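Local coordinates for protein DNA gyrase, B subunit, truncated (Myxococcus xanthus, PDB 3CWV) that probably uses ATP to break, pass and rejoin double-stranded DNA, as type II topoisomerases of the GyrB family do, at residues A[42-55]-A[63-75]. Sequence-based numbering, arbitrary orientation.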
loop_
_atom_site.group_PDB
_atom_site.type_symbol
_atom_site.label_atom_id
_atom_site.label_comp_id
_atom_site.label_asym_id
_atom_site.label_seq_id
_atom_site.Cartn_x
_atom_site.Cartn_y
_atom_site.Cartn_z
ATOM N N ALA A 42 5.814 -2.103 -5.933
ATOM C CA ALA A 42 4.786 -2.910 -6.598
ATOM C C ALA A 42 3.427 -2.203 -6.541
ATOM O O ALA A 42 2.700 -2.174 -7.529
ATOM C CB ALA A 42 4.698 -4.324 -5.937
ATOM N N TYR A 43 3.107 -1.594 -5.400
ATOM C CA TYR A 43 1.879 -0.808 -5.276
ATOM C C TYR A 43 1.807 0.316 -6.312
ATOM O O TYR A 43 0.755 0.543 -6.893
ATOM C CB TYR A 43 1.725 -0.154 -3.897
ATOM C CG TYR A 43 0.553 0.778 -3.904
ATOM C CD1 TYR A 43 -0.752 0.280 -3.865
ATOM C CD2 TYR A 43 0.737 2.149 -4.033
ATOM C CE1 TYR A 43 -1.841 1.143 -3.906
ATOM C CE2 TYR A 43 -0.326 3.013 -4.086
ATOM C CZ TYR A 43 -1.613 2.504 -4.019
ATOM O OH TYR A 43 -2.661 3.367 -4.067
ATOM N N GLU A 44 2.896 1.051 -6.499
ATOM C CA GLU A 44 2.855 2.187 -7.410
ATOM C C GLU A 44 2.642 1.722 -8.848
ATOM O O GLU A 44 1.892 2.361 -9.626
ATOM C CB GLU A 44 4.105 3.062 -7.267
ATOM C CG GLU A 44 4.212 4.179 -8.320
ATOM C CD GLU A 44 3.173 5.297 -8.162
ATOM O OE1 GLU A 44 2.472 5.372 -7.134
ATOM O OE2 GLU A 44 3.069 6.125 -9.085
ATOM N N GLU A 45 3.267 0.608 -9.217
ATOM C CA GLU A 45 2.999 0.014 -10.537
ATOM C C GLU A 45 1.544 -0.429 -10.656
ATOM O O GLU A 45 0.887 -0.157 -11.678
ATOM C CB GLU A 45 3.908 -1.175 -10.816
ATOM C CG GLU A 45 5.387 -0.796 -10.799
ATOM C CD GLU A 45 5.755 0.166 -11.933
ATOM O OE1 GLU A 45 5.658 -0.213 -13.122
ATOM O OE2 GLU A 45 6.131 1.305 -11.614
ATOM N N ALA A 46 1.035 -1.121 -9.638
ATOM C CA ALA A 46 -0.387 -1.542 -9.638
ATOM C C ALA A 46 -1.323 -0.327 -9.694
ATOM O O ALA A 46 -2.310 -0.348 -10.436
ATOM C CB ALA A 46 -0.715 -2.417 -8.414
ATOM N N ARG A 47 -1.038 0.700 -8.890
ATOM C CA ARG A 47 -1.843 1.924 -8.873
ATOM C C ARG A 47 -2.010 2.527 -10.299
ATOM O O ARG A 47 -3.067 3.076 -10.659
ATOM C CB ARG A 47 -1.196 2.966 -7.966
ATOM C CG ARG A 47 -2.064 4.223 -7.762
ATOM C CD ARG A 47 -1.310 5.364 -7.075
ATOM N NE ARG A 47 -0.241 5.972 -7.878
ATOM C CZ ARG A 47 -0.450 6.796 -8.906
ATOM N NH1 ARG A 47 -1.694 7.100 -9.274
ATOM N NH2 ARG A 47 0.578 7.327 -9.553
ATOM N N ARG A 48 -0.965 2.394 -11.101
ATOM C CA ARG A 48 -0.906 2.984 -12.450
ATOM C C ARG A 48 -1.408 2.021 -13.506
ATOM O O ARG A 48 -1.379 2.340 -14.703
ATOM C CB ARG A 48 0.540 3.353 -12.790
ATOM C CG ARG A 48 1.084 4.487 -11.950
ATOM C CD ARG A 48 1.674 5.579 -12.838
ATOM N NE ARG A 48 0.619 6.267 -13.580
ATOM C CZ ARG A 48 0.828 7.028 -14.648
ATOM N NH1 ARG A 48 2.069 7.198 -15.120
ATOM N NH2 ARG A 48 -0.208 7.605 -15.248
ATOM N N GLY A 49 -1.842 0.838 -13.074
ATOM C CA GLY A 49 -2.403 -0.132 -14.000
ATOM C C GLY A 49 -1.316 -0.862 -14.778
ATOM O O GLY A 49 -1.552 -1.357 -15.895
ATOM N N GLU A 50 -0.138 -0.986 -14.155
ATOM C CA GLU A 50 1.057 -1.542 -14.796
ATOM C C GLU A 50 1.602 -2.808 -14.115
ATOM O O GLU A 50 2.710 -3.275 -14.417
ATOM C CB GLU A 50 2.145 -0.474 -14.875
ATOM C CG GLU A 50 1.740 0.785 -15.680
ATOM C CD GLU A 50 1.557 0.476 -17.164
ATOM O OE1 GLU A 50 1.896 -0.646 -17.607
ATOM O OE2 GLU A 50 1.052 1.351 -17.891
ATOM N N CYS A 51 0.823 -3.384 -13.207
ATOM C CA CYS A 51 1.262 -4.614 -12.545
ATOM C C CYS A 51 0.048 -5.400 -12.123
ATOM O O CYS A 51 -0.822 -4.871 -11.421
ATOM C CB CYS A 51 2.127 -4.291 -11.319
ATOM S SG CYS A 51 2.580 -5.824 -10.404
ATOM N N ARG A 52 -0.016 -6.658 -12.553
ATOM C CA ARG A 52 -1.148 -7.521 -12.243
ATOM C C ARG A 52 -0.847 -8.582 -11.187
ATOM O O ARG A 52 -1.781 -9.179 -10.654
ATOM C CB ARG A 52 -1.631 -8.231 -13.508
ATOM C CG ARG A 52 -2.208 -7.250 -14.561
ATOM C CD ARG A 52 -2.526 -7.991 -15.868
ATOM N NE ARG A 52 -2.923 -7.048 -16.919
ATOM C CZ ARG A 52 -2.710 -7.228 -18.221
ATOM N NH1 ARG A 52 -2.088 -8.321 -18.655
ATOM N NH2 ARG A 52 -3.110 -6.306 -19.091
ATOM N N ASP A 53 0.437 -8.861 -10.940
ATOM C CA ASP A 53 0.849 -9.936 -10.002
ATOM C C ASP A 53 2.069 -9.502 -9.200
ATOM O O ASP A 53 3.011 -8.934 -9.762
ATOM C CB ASP A 53 1.201 -11.252 -10.711
ATOM C CG ASP A 53 0.156 -11.678 -11.715
ATOM O OD1 ASP A 53 -0.676 -12.532 -11.371
ATOM O OD2 ASP A 53 0.165 -11.134 -12.840
ATOM N N VAL A 54 2.045 -9.794 -7.896
ATOM C CA VAL A 54 3.159 -9.518 -6.983
ATOM C C VAL A 54 3.328 -10.748 -6.099
ATOM O O VAL A 54 2.343 -11.223 -5.507
ATOM C CB VAL A 54 2.834 -8.301 -6.043
ATOM C CG1 VAL A 54 3.987 -8.065 -5.033
ATOM C CG2 VAL A 54 2.562 -7.057 -6.841
ATOM N N VAL A 55 4.547 -11.272 -6.019
ATOM C CA VAL A 55 4.873 -12.404 -5.141
ATOM C C VAL A 55 5.997 -12.027 -4.172
ATOM O O VAL A 55 7.084 -11.649 -4.595
ATOM C CB VAL A 55 5.350 -13.605 -5.938
ATOM C CG1 VAL A 55 5.533 -14.841 -5.004
ATOM C CG2 VAL A 55 4.332 -13.923 -7.043
ATOM N N SER A 63 16.758 -14.123 3.683
ATOM C CA SER A 63 16.631 -13.358 2.445
ATOM C C SER A 63 15.151 -13.071 2.140
ATOM O O SER A 63 14.239 -13.674 2.715
ATOM C CB SER A 63 17.300 -14.093 1.278
ATOM O OG SER A 63 16.492 -15.169 0.825
ATOM N N ILE A 64 14.923 -12.147 1.207
ATOM C CA ILE A 64 13.587 -11.706 0.857
ATOM C C ILE A 64 13.579 -11.633 -0.667
ATOM O O ILE A 64 14.541 -11.147 -1.258
ATOM C CB ILE A 64 13.345 -10.260 1.377
ATOM C CG1 ILE A 64 13.189 -10.244 2.894
ATOM C CG2 ILE A 64 12.080 -9.618 0.726
ATOM C CD1 ILE A 64 11.822 -10.729 3.407
ATOM N N ALA A 65 12.534 -12.116 -1.314
ATOM C CA ALA A 65 12.455 -11.815 -2.757
ATOM C C ALA A 65 11.081 -11.276 -3.093
ATOM O O ALA A 65 10.068 -11.747 -2.550
ATOM C CB ALA A 65 12.770 -13.054 -3.603
ATOM N N LEU A 66 11.030 -10.293 -3.994
ATOM C CA LEU A 66 9.743 -9.805 -4.494
ATOM C C LEU A 66 9.786 -9.917 -6.013
ATOM O O LEU A 66 10.769 -9.480 -6.622
ATOM C CB LEU A 66 9.526 -8.341 -4.072
ATOM C CG LEU A 66 8.190 -7.763 -4.598
ATOM C CD1 LEU A 66 7.169 -7.753 -3.538
ATOM C CD2 LEU A 66 8.381 -6.399 -5.180
ATOM N N PHE A 67 8.769 -10.555 -6.597
ATOM C CA PHE A 67 8.600 -10.592 -8.050
ATOM C C PHE A 67 7.331 -9.854 -8.452
ATOM O O PHE A 67 6.306 -9.962 -7.773
ATOM C CB PHE A 67 8.564 -12.037 -8.574
ATOM C CG PHE A 67 8.195 -12.133 -10.041
ATOM C CD1 PHE A 67 9.162 -11.986 -11.017
ATOM C CD2 PHE A 67 6.870 -12.327 -10.427
ATOM C CE1 PHE A 67 8.830 -12.036 -12.374
ATOM C CE2 PHE A 67 6.526 -12.384 -11.778
ATOM C CZ PHE A 67 7.507 -12.245 -12.752
ATOM N N CYS A 68 7.405 -9.111 -9.565
ATOM C CA CYS A 68 6.266 -8.374 -10.101
ATOM C C CYS A 68 6.183 -8.623 -11.601
ATOM O O CYS A 68 7.209 -8.594 -12.253
ATOM C CB CYS A 68 6.501 -6.883 -9.931
ATOM S SG CYS A 68 6.395 -6.320 -8.264
ATOM N N THR A 69 4.982 -8.857 -12.126
ATOM C CA THR A 69 4.784 -8.921 -13.574
ATOM C C THR A 69 4.643 -7.507 -14.065
ATOM O O THR A 69 4.389 -6.587 -13.285
ATOM C CB THR A 69 3.509 -9.738 -13.962
ATOM O OG1 THR A 69 2.370 -9.209 -13.268
ATOM C CG2 THR A 69 3.691 -11.222 -13.596
ATOM N N SER A 70 4.802 -7.313 -15.367
ATOM C CA SER A 70 4.874 -5.967 -15.916
ATOM C C SER A 70 4.676 -6.045 -17.418
ATOM O O SER A 70 4.882 -7.113 -18.015
ATOM C CB SER A 70 6.260 -5.363 -15.624
ATOM O OG SER A 70 6.318 -3.986 -16.011
ATOM N N ARG A 71 4.276 -4.930 -18.023
ATOM C CA ARG A 71 4.348 -4.816 -19.486
ATOM C C ARG A 71 5.360 -3.746 -19.861
ATOM O O ARG A 71 5.607 -3.514 -21.033
ATOM C CB ARG A 71 2.982 -4.452 -20.085
ATOM C CG ARG A 71 2.027 -5.630 -20.305
ATOM C CD ARG A 71 0.605 -5.212 -19.923
ATOM N NE ARG A 71 0.461 -5.308 -18.472
ATOM C CZ ARG A 71 -0.195 -4.449 -17.698
ATOM N NH1 ARG A 71 -0.789 -3.382 -18.214
ATOM N NH2 ARG A 71 -0.234 -4.656 -16.387
ATOM N N THR A 72 5.955 -3.077 -18.872
ATOM C CA THR A 72 6.843 -1.948 -19.196
ATOM C C THR A 72 8.286 -1.992 -18.655
ATOM O O THR A 72 9.164 -1.279 -19.159
ATOM C CB THR A 72 6.223 -0.604 -18.771
ATOM O OG1 THR A 72 5.935 -0.643 -17.357
ATOM C CG2 THR A 72 4.957 -0.330 -19.569
ATOM N N VAL A 73 8.540 -2.799 -17.624
ATOM C CA VAL A 73 9.862 -2.780 -16.979
ATOM C C VAL A 73 10.992 -3.048 -17.981
ATOM O O VAL A 73 10.846 -3.861 -18.914
ATOM C CB VAL A 73 9.939 -3.780 -15.768
ATOM C CG1 VAL A 73 9.882 -5.261 -16.249
ATOM C CG2 VAL A 73 11.195 -3.486 -14.914
ATOM N N THR A 74 12.113 -2.359 -17.816
ATOM C CA THR A 74 13.312 -2.687 -18.599
ATOM C C THR A 74 14.546 -2.894 -17.733
ATOM O O THR A 74 14.655 -2.354 -16.631
ATOM C CB THR A 74 13.664 -1.567 -19.591
ATOM O OG1 THR A 74 14.125 -0.439 -18.854
ATOM C CG2 THR A 74 12.442 -1.151 -20.396
ATOM N N ALA A 75 15.526 -3.612 -18.269
ATOM C CA ALA A 75 16.782 -3.773 -17.561
ATOM C C ALA A 75 17.519 -2.446 -17.380
ATOM O O ALA A 75 18.165 -2.236 -16.349
ATOM C CB ALA A 75 17.685 -4.799 -18.276
HETATM O O HOH W 1 5.373 -2.711 -14.062
HETATM O O HOH W 2 7.791 -0.724 -15.510
HETATM O O HOH W 3 3.538 -2.403 -16.910
HETATM O O HOH W 4 -2.283 -3.766 -13.990
HETATM O O HOH W 5 1.319 -6.846 -15.271
#
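The guanidinium of Arg71 is sandwiched: that of Arg52 lies flat on one face, centres 3.8 Å apart and planes 5° from parallel, while Glu50 OE1 sits over the opposite face. In its plane, at the edge, are Gly49 O and a water. This cluster closes the open end of an antiparallel β-hairpin, strands 53-58 and 64-70, in the mixed sheet of the GHKL-type ATPase domain expected of a GyrB protein; helix 28-47 leads into its first strand through the loop 48-52. Arg71 NH1 donates to Gly49 O (3.2 Å), the carbonyl of the Schellman glycine ending that helix. Glu50 OE1 is 3.9 Å from Arg71 NH1, a long salt bridge without a directed N-H, which may offset the close approach of the two arginines. Bends at chi2 and chi3 (chi3 -81°) bring the Arg71 chain back across the loop 49-52; a leucine in its place would probably strip Gly49 O of this donor and deprive the Arg52 guanidinium of its flat partner. A single water lies within hydrogen-bonding distance of Glu50 O and OE1 and accepts from Arg71 N. Along the strands, Val55 and Phe67 form a hydrogen-bonded pair, and Val54 and Cys68 a non-hydrogen-bonded one. Val54 CG1, anti to its own N (chi1 177°), meets Leu66 CD1 at 3.5 Å, and Cys68 SG touches Ala42 CB, tying the helix to the sheet. Beyond the Val54-Cys68 pair, Thr69 N donates to Asp53 O, and Thr69 OG1 gives its proton to the anti lone pair of Asp53 OD2 at 3.0 Å.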